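Local coordinates for beta-ketoacyl-[acyl-carrier-protein] synthase FabY (Pseudomonas aeruginosa, PDB 4CW4) that condenses acetyl-CoA with malonyl-ACP to give acetoacetyl-ACP, the primer for fatty acid synthesis, at residues N410-V422 with E452-W466. Sequence-based numbering, arbitrary orientation. Where two conformers were deposited one is given.
Sequences NYLTVAKAVASAV and EILDRVASAFGIDGW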
ATOM      1  N   ASN A 410       2.293  -2.825 -20.542  1.00 11.67           N
ATOM      2  CA  ASN A 410       1.068  -3.575 -20.784  1.00 11.62           C
ATOM      3  C   ASN A 410       1.175  -4.471 -22.035  1.00 11.19           C
ATOM      4  O   ASN A 410       0.461  -5.459 -22.136  1.00 11.62           O
ATOM      5  CB  ASN A 410      -0.118  -2.607 -20.852  1.00 11.91           C
ATOM      6  CG  ASN A 410      -1.477  -3.272 -20.714  1.00 13.10           C
ATOM      7  OD1 ASN A 410      -2.426  -2.802 -21.323  1.00 16.26           O
ATOM      8  ND2 ASN A 410      -1.602  -4.276 -19.882  1.00 12.64           N
ATOM      9  N   TYR A 411       2.108  -4.183 -22.947  1.00 11.00           N
ATOM     10  CA  TYR A 411       2.373  -5.114 -24.048  1.00 11.19           C
ATOM     11  C   TYR A 411       2.808  -6.460 -23.491  1.00 11.35           C
ATOM     12  O   TYR A 411       2.376  -7.513 -23.935  1.00 13.01           O
ATOM     13  CB  TYR A 411       3.446  -4.578 -25.001  1.00 13.17           C
ATOM     14  CG  TYR A 411       2.956  -3.528 -25.972  1.00 13.90           C
ATOM     15  CD1 TYR A 411       2.964  -2.181 -25.623  1.00 14.12           C
ATOM     16  CD2 TYR A 411       2.492  -3.877 -27.239  1.00 15.39           C
ATOM     17  CE1 TYR A 411       2.516  -1.212 -26.499  1.00 16.28           C
ATOM     18  CE2 TYR A 411       2.043  -2.908 -28.127  1.00 16.83           C
ATOM     19  CZ  TYR A 411       2.054  -1.574 -27.740  1.00 17.81           C
ATOM     20  OH  TYR A 411       1.623  -0.579 -28.586  1.00 19.76           O
ATOM     21  N   LEU A 412       3.710  -6.392 -22.523  1.00 10.53           N
ATOM     22  CA  LEU A 412       4.301  -7.572 -21.914  1.00 11.58           C
ATOM     23  C   LEU A 412       3.275  -8.359 -21.095  1.00 10.85           C
ATOM     24  O   LEU A 412       3.223  -9.585 -21.192  1.00 12.10           O
ATOM     25  CB  LEU A 412       5.485  -7.181 -21.039  1.00 13.50           C
ATOM     26  CG  LEU A 412       6.797  -6.863 -21.767  1.00 15.77           C
ATOM     27  CD1 LEU A 412       6.668  -5.757 -22.791  1.00 17.75           C
ATOM     28  CD2 LEU A 412       7.868  -6.510 -20.757  1.00 16.30           C
ATOM     29  N   THR A 413       2.455  -7.666 -20.302  1.00 10.20           N
ATOM     30  CA  THR A 413       1.490  -8.378 -19.469  1.00  9.76           C
ATOM     31  C   THR A 413       0.444  -9.094 -20.323  1.00 10.46           C
ATOM     32  O   THR A 413       0.104 -10.240 -20.052  1.00 10.70           O
ATOM     33  CB  THR A 413       0.806  -7.481 -18.403  1.00  9.57           C
ATOM     34  OG1 THR A 413      -0.088  -6.535 -19.003  1.00 10.56           O
ATOM     35  CG2 THR A 413       1.835  -6.710 -17.584  1.00  9.66           C
ATOM     36  N   VAL A 414      -0.075  -8.428 -21.345  1.00  9.86           N
ATOM     37  CA  VAL A 414      -1.093  -9.050 -22.187  1.00  9.40           C
ATOM     38  C   VAL A 414      -0.511 -10.228 -22.976  1.00 10.83           C
ATOM     39  O   VAL A 414      -1.105 -11.297 -23.029  1.00 10.97           O
ATOM     40  CB  VAL A 414      -1.770  -8.028 -23.130  1.00  9.88           C
ATOM     41  CG1 VAL A 414      -2.791  -8.719 -24.027  1.00 10.30           C
ATOM     42  CG2 VAL A 414      -2.445  -6.908 -22.299  1.00 10.91           C
ATOM     43  N   ALA A 415       0.660 -10.032 -23.569  1.00 11.03           N
ATOM     44  CA  ALA A 415       1.302 -11.095 -24.335  1.00 10.95           C
ATOM     45  C   ALA A 415       1.554 -12.306 -23.453  1.00 10.92           C
ATOM     46  O   ALA A 415       1.240 -13.440 -23.843  1.00 11.93           O
ATOM     47  CB  ALA A 415       2.599 -10.612 -24.959  1.00 12.71           C
ATOM     48  N   LYS A 416       2.141 -12.092 -22.278  1.00 10.61           N
ATOM     49  CA  LYS A 416       2.444 -13.228 -21.397  1.00 10.37           C
ATOM     50  C   LYS A 416       1.160 -13.915 -20.931  1.00 10.75           C
ATOM     51  O   LYS A 416       1.110 -15.142 -20.786  1.00 11.05           O
ATOM     52  CB  LYS A 416       3.264 -12.795 -20.180  1.00 11.45           C
ATOM     53  CG  LYS A 416       4.669 -12.366 -20.502  1.00 12.87           C
ATOM     54  CD  LYS A 416       5.426 -11.967 -19.255  1.00 14.48           C
ATOM     55  CE  LYS A 416       5.752 -13.169 -18.396  1.00 15.55           C
ATOM     56  NZ  LYS A 416       6.485 -12.832 -17.153  1.00 15.73           N
ATOM     57  N   ALA A 417       0.112 -13.128 -20.696  1.00 10.41           N
ATOM     58  CA  ALA A 417      -1.161 -13.710 -20.245  1.00 11.25           C
ATOM     59  C   ALA A 417      -1.741 -14.640 -21.315  1.00 11.62           C
ATOM     60  O   ALA A 417      -2.156 -15.770 -21.025  1.00 11.62           O
ATOM     61  CB  ALA A 417      -2.163 -12.608 -19.876  1.00 11.36           C
ATOM     62  N   VAL A 418      -1.781 -14.157 -22.547  1.00 10.92           N
ATOM     63  CA  VAL A 418      -2.286 -14.959 -23.646  1.00 11.68           C
ATOM     64  C   VAL A 418      -1.436 -16.234 -23.834  1.00 11.53           C
ATOM     65  O   VAL A 418      -1.986 -17.332 -23.951  1.00 13.22           O
ATOM     66  CB  VAL A 418      -2.402 -14.123 -24.940  1.00 11.92           C
ATOM     67  CG1 VAL A 418      -2.861 -14.996 -26.100  1.00 12.35           C
ATOM     68  CG2 VAL A 418      -3.412 -12.982 -24.735  1.00 11.92           C
ATOM     69  N   ALA A 419      -0.112 -16.101 -23.816  1.00 11.31           N
ATOM     70  CA  ALA A 419       0.745 -17.264 -23.988  1.00 12.07           C
ATOM     71  C   ALA A 419       0.467 -18.284 -22.885  1.00 12.29           C
ATOM     72  O   ALA A 419       0.444 -19.499 -23.141  1.00 13.25           O
ATOM     73  CB  ALA A 419       2.213 -16.864 -23.970  1.00 13.53           C
ATOM     74  N   SER A 420       0.260 -17.808 -21.659  1.00 11.96           N
ATOM     75  CA  SER A 420       0.056 -18.721 -20.540  1.00 11.63           C
ATOM     76  C   SER A 420      -1.251 -19.492 -20.725  1.00 11.83           C
ATOM     77  O   SER A 420      -1.320 -20.690 -20.432  1.00 13.12           O
ATOM     78  CB  SER A 420       0.083 -17.993 -19.199  1.00 11.82           C
ATOM     79  OG  SER A 420      -1.080 -17.219 -18.993  1.00 12.47           O
ATOM     80  N   ALA A 421      -2.276 -18.804 -21.243  1.00 11.66           N
ATOM     81  CA  ALA A 421      -3.552 -19.443 -21.486  1.00 12.65           C
ATOM     82  C   ALA A 421      -3.429 -20.490 -22.599  1.00 13.48           C
ATOM     83  O   ALA A 421      -4.029 -21.554 -22.522  1.00 14.19           O
ATOM     84  CB  ALA A 421      -4.628 -18.403 -21.820  1.00 13.20           C
ATOM     85  N   VAL A 422      -2.663 -20.188 -23.640  1.00 13.07           N
ATOM     86  CA  VAL A 422      -2.450 -21.154 -24.719  1.00 13.04           C
ATOM     87  C   VAL A 422      -1.877 -22.457 -24.160  1.00 13.49           C
ATOM     88  O   VAL A 422      -2.286 -23.544 -24.550  1.00 14.49           O
ATOM     89  CB  VAL A 422      -1.534 -20.574 -25.821  1.00 13.93           C
ATOM     90  CG1 VAL A 422      -1.097 -21.654 -26.806  1.00 13.93           C
ATOM     91  CG2 VAL A 422      -2.240 -19.436 -26.561  1.00 14.64           C
ATOM     92  N   GLU A 452      -4.433  -0.721 -29.443  1.00 11.72           N
ATOM     93  CA  GLU A 452      -3.243  -1.097 -30.196  1.00 12.59           C
ATOM     94  C   GLU A 452      -2.551  -2.306 -29.561  1.00 12.20           C
ATOM     95  O   GLU A 452      -2.131  -3.212 -30.268  1.00 13.14           O
ATOM     96  CB  GLU A 452      -2.269   0.071 -30.315  1.00 15.10           C
ATOM     97  CG  GLU A 452      -1.031  -0.304 -31.073  1.00 19.18           C
ATOM     98  CD  GLU A 452      -0.259   0.897 -31.559  1.00 24.27           C
ATOM     99  OE1 GLU A 452      -0.496   2.010 -31.055  1.00 26.91           O
ATOM    100  OE2 GLU A 452       0.588   0.715 -32.457  1.00 27.31           O
ATOM    101  N   ILE A 453      -2.428  -2.328 -28.236  1.00 11.30           N
ATOM    102  CA  ILE A 453      -1.867  -3.504 -27.569  1.00 11.36           C
ATOM    103  C   ILE A 453      -2.699  -4.757 -27.841  1.00 11.59           C
ATOM    104  O   ILE A 453      -2.167  -5.797 -28.219  1.00 12.02           O
ATOM    105  CB  ILE A 453      -1.801  -3.279 -26.061  1.00 12.24           C
ATOM    106  CG1 ILE A 453      -0.758  -2.211 -25.746  1.00 13.02           C
ATOM    107  CG2 ILE A 453      -1.469  -4.570 -25.320  1.00 12.50           C
ATOM    108  CD1 ILE A 453      -0.871  -1.628 -24.352  1.00 14.82           C
ATOM    109  N   LEU A 454      -4.010  -4.679 -27.636  1.00 10.89           N
ATOM    110  CA  LEU A 454      -4.837  -5.870 -27.843  1.00 11.96           C
ATOM    111  C   LEU A 454      -4.811  -6.346 -29.294  1.00 13.24           C
ATOM    112  O   LEU A 454      -4.727  -7.534 -29.567  1.00 13.44           O
ATOM    113  CB  LEU A 454      -6.278  -5.618 -27.398  1.00 12.51           C
ATOM    114  CG  LEU A 454      -6.469  -5.223 -25.939  1.00 11.83           C
ATOM    115  CD1 LEU A 454      -7.920  -4.883 -25.666  1.00 13.43           C
ATOM    116  CD2 LEU A 454      -5.986  -6.321 -25.008  1.00 11.27           C
ATOM    117  N   ASP A 455      -4.879  -5.401 -30.218  1.00 13.76           N
ATOM    118  CA  ASP A 455      -4.837  -5.732 -31.634  1.00 15.02           C
ATOM    119  C   ASP A 455      -3.528  -6.420 -32.003  1.00 16.02           C
ATOM    120  O   ASP A 455      -3.515  -7.403 -32.754  1.00 16.84           O
ATOM    121  CB  ASP A 455      -5.010  -4.457 -32.449  1.00 17.80           C
ATOM    122  CG  ASP A 455      -5.378  -4.725 -33.886  1.00 21.11           C
ATOM    123  OD1 ASP A 455      -6.327  -5.508 -34.147  1.00 23.01           O
ATOM    124  OD2 ASP A 455      -4.719  -4.125 -34.752  1.00 22.59           O
ATOM    125  N   ARG A 456      -2.418  -5.932 -31.474  0.59 15.83           N
ATOM    126  CA  ARG A 456      -1.125  -6.497 -31.834  0.59 16.71           C
ATOM    127  C   ARG A 456      -0.856  -7.861 -31.173  0.59 14.88           C
ATOM    128  O   ARG A 456      -0.221  -8.737 -31.774  0.59 15.19           O
ATOM    129  CB  ARG A 456      -0.018  -5.501 -31.524  0.59 18.50           C
ATOM    130  CG  ARG A 456      -0.093  -4.249 -32.387  0.59 21.01           C
ATOM    131  CD  ARG A 456       1.105  -3.357 -32.147  0.59 23.63           C
ATOM    132  NE  ARG A 456       2.335  -4.055 -32.501  0.59 25.08           N
ATOM    133  CZ  ARG A 456       3.549  -3.707 -32.096  0.59 26.60           C
ATOM    134  NH1 ARG A 456       3.717  -2.661 -31.305  0.59 26.85           N
ATOM    135  NH2 ARG A 456       4.594  -4.430 -32.473  0.59 27.43           N
ATOM    136  N   VAL A 457      -1.357  -8.065 -29.962  1.00 13.69           N
ATOM    137  CA  VAL A 457      -1.279  -9.381 -29.342  1.00 12.98           C
ATOM    138  C   VAL A 457      -2.199 -10.354 -30.085  1.00 13.21           C
ATOM    139  O   VAL A 457      -1.819 -11.495 -30.350  1.00 12.95           O
ATOM    140  CB  VAL A 457      -1.609  -9.328 -27.843  1.00 13.24           C
ATOM    141  CG1 VAL A 457      -1.728 -10.712 -27.267  1.00 12.90           C
ATOM    142  CG2 VAL A 457      -0.536  -8.543 -27.114  1.00 13.79           C
ATOM    143  N   ALA A 458      -3.402  -9.910 -30.439  1.00 13.08           N
ATOM    144  CA  ALA A 458      -4.289 -10.737 -31.253  1.00 14.28           C
ATOM    145  C   ALA A 458      -3.601 -11.200 -32.526  1.00 15.74           C
ATOM    146  O   ALA A 458      -3.703 -12.363 -32.911  1.00 15.62           O
ATOM    147  CB  ALA A 458      -5.557  -9.975 -31.590  1.00 13.18           C
ATOM    148  N   SER A 459      -2.900 -10.288 -33.188  1.00 15.46           N
ATOM    149  CA  SER A 459      -2.268 -10.635 -34.443  1.00 16.84           C
ATOM    150  C   SER A 459      -1.187 -11.684 -34.198  1.00 16.61           C
ATOM    151  O   SER A 459      -1.096 -12.676 -34.924  1.00 17.58           O
ATOM    152  CB  SER A 459      -1.692  -9.383 -35.098  1.00 18.28           C
ATOM    153  OG  SER A 459      -1.083  -9.718 -36.318  1.00 20.72           O
ATOM    154  N   ALA A 460      -0.390 -11.478 -33.158  1.00 15.33           N
ATOM    155  CA  ALA A 460       0.670 -12.417 -32.823  1.00 15.46           C
ATOM    156  C   ALA A 460       0.135 -13.828 -32.582  1.00 15.36           C
ATOM    157  O   ALA A 460       0.773 -14.802 -32.966  1.00 16.47           O
ATOM    158  CB  ALA A 460       1.461 -11.935 -31.613  1.00 15.80           C
ATOM    159  N   PHE A 461      -1.039 -13.946 -31.964  1.00 15.18           N
ATOM    160  CA  PHE A 461      -1.577 -15.261 -31.608  1.00 14.94           C
ATOM    161  C   PHE A 461      -2.648 -15.741 -32.599  1.00 15.22           C
ATOM    162  O   PHE A 461      -3.292 -16.763 -32.379  1.00 16.09           O
ATOM    163  CB  PHE A 461      -2.098 -15.245 -30.164  1.00 14.66           C
ATOM    164  CG  PHE A 461      -0.997 -15.203 -29.146  1.00 15.52           C
ATOM    165  CD1 PHE A 461      -0.424 -16.374 -28.680  1.00 16.60           C
ATOM    166  CD2 PHE A 461      -0.507 -13.992 -28.678  1.00 16.00           C
ATOM    167  CE1 PHE A 461       0.607 -16.336 -27.751  1.00 17.67           C
ATOM    168  CE2 PHE A 461       0.538 -13.955 -27.758  1.00 17.01           C
ATOM    169  CZ  PHE A 461       1.086 -15.131 -27.301  1.00 17.35           C
ATOM    170  N   GLY A 462      -2.835 -15.007 -33.688  1.00 15.07           N
ATOM    171  CA  GLY A 462      -3.757 -15.432 -34.730  1.00 16.23           C
ATOM    172  C   GLY A 462      -5.207 -15.391 -34.302  1.00 16.10           C
ATOM    173  O   GLY A 462      -6.001 -16.211 -34.745  1.00 16.39           O
ATOM    174  N   ILE A 463      -5.557 -14.417 -33.460  1.00 15.04           N
ATOM    175  CA  ILE A 463      -6.923 -14.224 -33.008  1.00 14.60           C
ATOM    176  C   ILE A 463      -7.576 -13.179 -33.895  1.00 15.74           C
ATOM    177  O   ILE A 463      -6.955 -12.173 -34.235  1.00 16.28           O
ATOM    178  CB  ILE A 463      -6.953 -13.694 -31.558  1.00 14.71           C
ATOM    179  CG1 ILE A 463      -6.067 -14.572 -30.663  1.00 14.05           C
ATOM    180  CG2 ILE A 463      -8.376 -13.655 -31.046  1.00 15.45           C
ATOM    181  CD1 ILE A 463      -5.930 -14.068 -29.215  1.00 14.61           C
ATOM    182  N   ASP A 464      -8.828 -13.412 -34.262  1.00 17.23           N
ATOM    183  CA  ASP A 464      -9.603 -12.409 -34.980  1.00 18.00           C
ATOM    184  C   ASP A 464     -10.934 -12.242 -34.257  1.00 16.08           C
ATOM    185  O   ASP A 464     -11.357 -13.138 -33.541  1.00 16.23           O
ATOM    186  CB  ASP A 464      -9.809 -12.826 -36.437  1.00 22.41           C
ATOM    187  CG  ASP A 464     -10.267 -11.671 -37.315  1.00 26.89           C
ATOM    188  OD1 ASP A 464     -10.090 -10.488 -36.922  1.00 27.65           O
ATOM    189  OD2 ASP A 464     -10.807 -11.947 -38.402  1.00 29.56           O
ATOM    190  N   GLY A 465     -11.571 -11.087 -34.416  1.00 15.37           N
ATOM    191  CA  GLY A 465     -12.848 -10.820 -33.772  1.00 14.78           C
ATOM    192  C   GLY A 465     -12.818 -11.024 -32.263  1.00 14.50           C
ATOM    193  O   GLY A 465     -13.763 -11.552 -31.673  1.00 15.48           O
ATOM    194  N   TRP A 466     -11.722 -10.617 -31.633  1.00 12.86           N
ATOM    195  CA  TRP A 466     -11.510 -10.877 -30.204  1.00 12.83           C
ATOM    196  C   TRP A 466     -12.515 -10.061 -29.418  1.00 12.58           C
ATOM    197  O   TRP A 466     -12.468  -8.834 -29.453  1.00 13.37           O
ATOM    198  CB  TRP A 466     -10.112 -10.463 -29.785  1.00 12.50           C
ATOM    199  CG  TRP A 466      -9.492 -11.196 -28.617  1.00 12.28           C
ATOM    200  CD1 TRP A 466      -9.961 -12.294 -27.974  1.00 12.29           C
ATOM    201  CD2 TRP A 466      -8.253 -10.858 -27.995  1.00 12.17           C
ATOM    202  NE1 TRP A 466      -9.086 -12.667 -26.974  1.00 12.20           N
ATOM    203  CE2 TRP A 466      -8.023 -11.800 -26.975  1.00 12.65           C
ATOM    204  CE3 TRP A 466      -7.317  -9.846 -28.212  1.00 12.53           C
ATOM    205  CZ2 TRP A 466      -6.880 -11.766 -26.167  1.00 13.36           C
ATOM    206  CZ3 TRP A 466      -6.188  -9.805 -27.413  1.00 12.68           C
ATOM    207  CH2 TRP A 466      -5.974 -10.771 -26.405  1.00 12.76           C
TER
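Y411 and I453 meet where helices 410-422 and 452-461 come close. CG1 of I453 sits over the centre of one face of the Y411 ring, 3.5 Å from the ring centroid and 11° off its normal. This is a CH-pi contact. CD1 of I453 continues to CB of N410, 3.7 Å away. ND2 of N410 hydrogen-bonds OD1 of N536. The other branch of I453, CG2, meets CG2 of V414.

Midway, V414 and V457 pack methyl to methyl. V418 and V457 reach toward each other, with CG2 of V418 3.8 Å from CG1 of V457. The same CG2 lies 3.8 Å from CH2 of W466. F461 closes this tight part as a knob among A415, V418, A419 and V422. Its ring receives CG1 of V418 over the centre of one face, 3.6 Å from the centroid. A chi1 of 177° sets this methyl of V418, and not CG2, over the ring.

No hydrogen bond joins the two segments. The edge near E452 and R456 is looser and only partly buried. In one of its two conformers R456 brings NH1 near CE2 of Y411, and its NH2 bonds O of I610 of the second subunit. After F461 the chain turns at G462 in a Schellman motif.

The axes of the two helical segments point the same general way, inclined by 38°, and approach to 9.7 Å. V414 and V418 also touch strand 532-539. The side chain of N410 is about 6 Å from that of H439, a predicted active-site residue. Such paired helices packed against a beta-sheet belong to the C-terminal half of the thiolase fold of ketoacyl synthases.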